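Branched-chain-amino-acid aminotransferase (Pseudomonas sp. UW4, PDB 6JIF) catalyses the pyridoxal-5'-phosphate-dependent transfer of amino groups between branched-chain amino acids and 2-oxo acids, a reversible step of branched-chain amino acid metabolism. Local coordinates at residues Arg85-Ile91 with Glu132-Tyr138. Numbering follows the deposited sequence.
Sequences RCKDGSI and ERFIPPY
Lys87 lies over one face of the Tyr138 ring: its CB stands 3.7 Å from the ring centroid and 9° off the normal, a CH-pi contact, and CG and CD continue across the CD2-CE2 side, with Lys87 CD 3.4 Å from Tyr138 CE2. Arg85 O meets the same ring at its edge, in plane, 3.6 Å from Tyr138 CD1. With CG anti to the backbone N, Tyr138 lays its ring against the Lys87 side chain, and its hydroxyl is hydrogen-bonded to Asp348. The other flat group, the Arg85 guanidinium, has three waters in plane at its edge, one each on NE, NH2 and NH1. Water relays join the segments here. The water on NE gives a bond to Ile135 O; that on NH2 gives one to Glu132 O; a further water on NH2 bridges to Glu132 OE1, the direct separation of Arg85 NH2 and Glu132 OE1, 4.5 Å, being beyond a salt bridge. Ile135 CG2 packs against Arg85 CB, 3.9 Å away. Bends at chi2 and chi3 (69° and 71°) fold the arginine back along its own loop, where NH1 donates to Gly89 O at 2.7 Å, tying the side chain to the type I turn Cys86-Gly89. Within the loop, Asp88 OD1 accepts from both Ser90 N and Ser90 OG, the former closing an Asx turn. Nearby, Ile91 CD1 packs 3.7 Å from Ile135 CD1 and also touches the Glu132 carboxylate. The contact thus sets the beta-hairpin loop between antiparallel strands 76-85 and 91-94 against the connection from helix 117-130 to strand 143-153. Both isoleucines also rest on Val128 of that helix, Ile135 reaches Leu144 of strand 143-153, and Ile91 pairs through its backbone with Val359 at the chain's C-terminal end.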
ATOM      1  N   ARG B  85      27.789  -3.031 -18.474  1.00 20.07           N
ATOM      2  CA  ARG B  85      28.945  -3.545 -19.195  1.00 23.47           C
ATOM      3  C   ARG B  85      30.115  -2.566 -19.053  1.00 26.81           C
ATOM      4  O   ARG B  85      29.981  -1.360 -19.313  1.00 19.98           O
ATOM      5  CB  ARG B  85      28.605  -3.770 -20.668  1.00 23.45           C
ATOM      6  CG  ARG B  85      29.735  -4.272 -21.470  1.00 23.57           C
ATOM      7  CD  ARG B  85      30.096  -5.710 -21.091  1.00 21.19           C
ATOM      8  NE  ARG B  85      29.052  -6.619 -21.569  1.00 23.88           N
ATOM      9  CZ  ARG B  85      29.034  -7.929 -21.377  1.00 21.75           C
ATOM     10  NH1 ARG B  85      30.029  -8.506 -20.718  1.00 25.03           N
ATOM     11  NH2 ARG B  85      28.036  -8.666 -21.872  1.00 25.35           N
ATOM     12  N   CYS B  86      31.249  -3.073 -18.596  1.00 19.93           N
ATOM     13  CA  CYS B  86      32.435  -2.237 -18.503  1.00 20.51           C
ATOM     14  C   CYS B  86      33.170  -2.155 -19.862  1.00 22.71           C
ATOM     15  O   CYS B  86      33.041  -3.020 -20.736  1.00 26.78           O
ATOM     16  CB  CYS B  86      33.393  -2.818 -17.470  1.00 21.32           C
ATOM     17  SG  CYS B  86      32.724  -2.940 -15.875  1.00 26.36           S
ATOM     18  N   LYS B  87      33.989  -1.120 -20.010  1.00 22.20           N
ATOM     19  CA  LYS B  87      34.755  -0.991 -21.249  1.00 23.30           C
ATOM     20  C   LYS B  87      35.644  -2.194 -21.476  1.00 29.02           C
ATOM     21  O   LYS B  87      35.950  -2.538 -22.631  1.00 30.51           O
ATOM     22  CB  LYS B  87      35.626   0.265 -21.202  1.00 26.84           C
ATOM     23  CG  LYS B  87      36.145   0.671 -22.553  1.00 33.07           C
ATOM     24  CD  LYS B  87      36.567   2.114 -22.599  1.00 34.14           C
ATOM     25  CE  LYS B  87      37.303   2.548 -21.374  1.00 35.22           C
ATOM     26  NZ  LYS B  87      37.855   3.960 -21.585  1.00 42.95           N
ATOM     27  N   ASP B  88      36.122  -2.806 -20.402  1.00 25.71           N
ATOM     28  CA  ASP B  88      36.980  -3.956 -20.573  1.00 26.76           C
ATOM     29  C   ASP B  88      36.183  -5.234 -20.817  1.00 30.14           C
ATOM     30  O   ASP B  88      36.777  -6.312 -20.929  1.00 34.07           O
ATOM     31  CB  ASP B  88      37.920  -4.094 -19.366  1.00 28.45           C
ATOM     32  CG  ASP B  88      37.197  -4.475 -18.063  1.00 28.47           C
ATOM     33  OD1 ASP B  88      35.960  -4.662 -18.041  1.00 28.69           O
ATOM     34  OD2 ASP B  88      37.901  -4.590 -17.022  1.00 29.86           O
ATOM     35  N   GLY B  89      34.861  -5.130 -20.921  1.00 29.10           N
ATOM     36  CA  GLY B  89      34.017  -6.250 -21.257  1.00 27.60           C
ATOM     37  C   GLY B  89      33.448  -6.981 -20.074  1.00 22.13           C
ATOM     38  O   GLY B  89      32.599  -7.860 -20.264  1.00 25.49           O
ATOM     39  N   SER B  90      33.924  -6.701 -18.871  1.00 21.46           N
ATOM     40  CA  SER B  90      33.352  -7.354 -17.690  1.00 20.74           C
ATOM     41  C   SER B  90      32.008  -6.700 -17.362  1.00 30.14           C
ATOM     42  O   SER B  90      31.581  -5.754 -18.024  1.00 27.42           O
ATOM     43  CB  SER B  90      34.308  -7.300 -16.489  1.00 20.78           C
ATOM     44  OG  SER B  90      34.757  -5.990 -16.206  1.00 20.76           O
ATOM     45  N   ILE B  91      31.333  -7.200 -16.325  1.00 24.14           N
ATOM     46  CA  ILE B  91      29.992  -6.761 -15.936  1.00 18.80           C
ATOM     47  C   ILE B  91      29.983  -6.319 -14.465  1.00 21.27           C
ATOM     48  O   ILE B  91      30.315  -7.110 -13.573  1.00 19.55           O
ATOM     49  CB  ILE B  91      28.962  -7.889 -16.149  1.00 18.80           C
ATOM     50  CG1 ILE B  91      29.041  -8.384 -17.597  1.00 21.57           C
ATOM     51  CG2 ILE B  91      27.582  -7.396 -15.742  1.00 22.76           C
ATOM     52  CD1 ILE B  91      28.220  -9.644 -17.850  1.00 23.71           C
ATOM     53  N   GLU B 132      22.571 -12.241 -20.118  1.00 26.09           N
ATOM     54  CA  GLU B 132      23.651 -11.370 -20.611  1.00 23.90           C
ATOM     55  C   GLU B 132      23.380 -10.771 -21.988  1.00 26.22           C
ATOM     56  O   GLU B 132      23.873  -9.683 -22.291  1.00 24.07           O
ATOM     57  CB  GLU B 132      24.995 -12.105 -20.599  1.00 34.05           C
ATOM     58  CG  GLU B 132      25.359 -12.545 -19.162  1.00 35.74           C
ATOM     59  CD  GLU B 132      26.859 -12.755 -18.913  1.00 38.96           C
ATOM     60  OE1 GLU B 132      27.637 -12.730 -19.889  1.00 37.38           O
ATOM     61  OE2 GLU B 132      27.243 -12.952 -17.722  1.00 31.34           O
ATOM     62  N   ARG B 133      22.627 -11.446 -22.852  1.00 26.53           N
ATOM     63  CA  ARG B 133      22.452 -10.848 -24.179  1.00 27.39           C
ATOM     64  C   ARG B 133      21.631  -9.566 -24.146  1.00 28.91           C
ATOM     65  O   ARG B 133      21.624  -8.811 -25.131  1.00 31.40           O
ATOM     66  CB  ARG B 133      21.815 -11.850 -25.141  1.00 33.78           C
ATOM     67  CG  ARG B 133      20.352 -11.951 -25.058  1.00 23.11           C
ATOM     68  CD  ARG B 133      19.749 -13.077 -25.698  1.00 32.95           C
ATOM     69  NE  ARG B 133      18.302 -12.895 -25.694  1.00 36.55           N
ATOM     70  CZ  ARG B 133      17.515 -12.345 -26.632  1.00 41.30           C
ATOM     71  NH1 ARG B 133      18.075 -12.103 -27.795  1.00 34.22           N
ATOM     72  NH2 ARG B 133      16.159 -12.232 -26.465  1.00 46.06           N
ATOM     73  N   PHE B 134      20.934  -9.308 -23.057  1.00 24.82           N
ATOM     74  CA  PHE B 134      20.202  -8.066 -22.919  1.00 24.72           C
ATOM     75  C   PHE B 134      21.047  -6.957 -22.300  1.00 23.79           C
ATOM     76  O   PHE B 134      20.528  -5.869 -22.070  1.00 29.26           O
ATOM     77  CB  PHE B 134      18.931  -8.266 -22.056  1.00 20.02           C
ATOM     78  CG  PHE B 134      17.836  -9.037 -22.754  1.00 20.59           C
ATOM     79  CD1 PHE B 134      16.958  -8.393 -23.624  1.00 23.30           C
ATOM     80  CD2 PHE B 134      17.715 -10.405 -22.587  1.00 24.51           C
ATOM     81  CE1 PHE B 134      15.960  -9.104 -24.288  1.00 28.49           C
ATOM     82  CE2 PHE B 134      16.732 -11.110 -23.251  1.00 25.81           C
ATOM     83  CZ  PHE B 134      15.847 -10.448 -24.106  1.00 21.84           C
ATOM     84  N   ILE B 135      22.328  -7.183 -22.029  1.00 28.01           N
ATOM     85  CA  ILE B 135      23.097  -6.106 -21.396  1.00 25.55           C
ATOM     86  C   ILE B 135      23.502  -5.087 -22.470  1.00 23.10           C
ATOM     87  O   ILE B 135      24.199  -5.445 -23.413  1.00 23.41           O
ATOM     88  CB  ILE B 135      24.314  -6.664 -20.629  1.00 19.24           C
ATOM     89  CG1 ILE B 135      23.843  -7.563 -19.482  1.00 21.12           C
ATOM     90  CG2 ILE B 135      25.167  -5.518 -20.076  1.00 18.64           C
ATOM     91  CD1 ILE B 135      24.941  -8.263 -18.752  1.00 20.24           C
ATOM     92  N   PRO B 136      23.098  -3.822 -22.399  1.00 20.08           N
ATOM     93  CA  PRO B 136      23.534  -2.860 -23.437  1.00 20.91           C
ATOM     94  C   PRO B 136      25.045  -2.700 -23.431  1.00 27.74           C
ATOM     95  O   PRO B 136      25.681  -2.657 -22.365  1.00 21.78           O
ATOM     96  CB  PRO B 136      22.822  -1.564 -23.041  1.00 21.04           C
ATOM     97  CG  PRO B 136      21.629  -2.014 -22.223  1.00 20.98           C
ATOM     98  CD  PRO B 136      22.134  -3.210 -21.466  1.00 19.89           C
ATOM     99  N   PRO B 137      25.664  -2.582 -24.608  1.00 27.38           N
ATOM    100  CA  PRO B 137      27.133  -2.498 -24.664  1.00 29.48           C
ATOM    101  C   PRO B 137      27.661  -1.246 -23.966  1.00 27.15           C
ATOM    102  O   PRO B 137      26.946  -0.264 -23.770  1.00 26.79           O
ATOM    103  CB  PRO B 137      27.429  -2.459 -26.163  1.00 32.08           C
ATOM    104  CG  PRO B 137      26.231  -3.018 -26.822  1.00 30.19           C
ATOM    105  CD  PRO B 137      25.054  -2.834 -25.922  1.00 29.02           C
ATOM    106  N   TYR B 138      28.934  -1.305 -23.565  1.00 29.06           N
ATOM    107  CA  TYR B 138      29.587  -0.119 -23.024  1.00 29.81           C
ATOM    108  C   TYR B 138      29.520   1.021 -24.048  1.00 31.44           C
ATOM    109  O   TYR B 138      29.730   0.821 -25.249  1.00 27.45           O
ATOM    110  CB  TYR B 138      31.062  -0.405 -22.688  1.00 27.79           C
ATOM    111  CG  TYR B 138      31.797   0.846 -22.247  1.00 27.93           C
ATOM    112  CD1 TYR B 138      31.652   1.334 -20.946  1.00 32.39           C
ATOM    113  CD2 TYR B 138      32.608   1.549 -23.128  1.00 29.00           C
ATOM    114  CE1 TYR B 138      32.278   2.476 -20.536  1.00 30.84           C
ATOM    115  CE2 TYR B 138      33.253   2.698 -22.731  1.00 30.23           C
ATOM    116  CZ  TYR B 138      33.092   3.154 -21.434  1.00 30.65           C
ATOM    117  OH  TYR B 138      33.720   4.299 -21.031  1.00 32.29           O
TER
HETATM  118  O   HOH W   1      25.675  -1.543 -19.835  1.00 24.35           O
HETATM  119  O   HOH W   2      26.900  -5.819 -23.390  1.00 25.15           O
HETATM  120  O   HOH W   3      25.780  -8.465 -23.991  1.00 38.91           O
HETATM  121  O   HOH W   4      30.556 -11.201 -20.117  1.00 43.29           O
HETATM  122  O   HOH W   5      28.333 -11.493 -22.303  1.00 52.41           O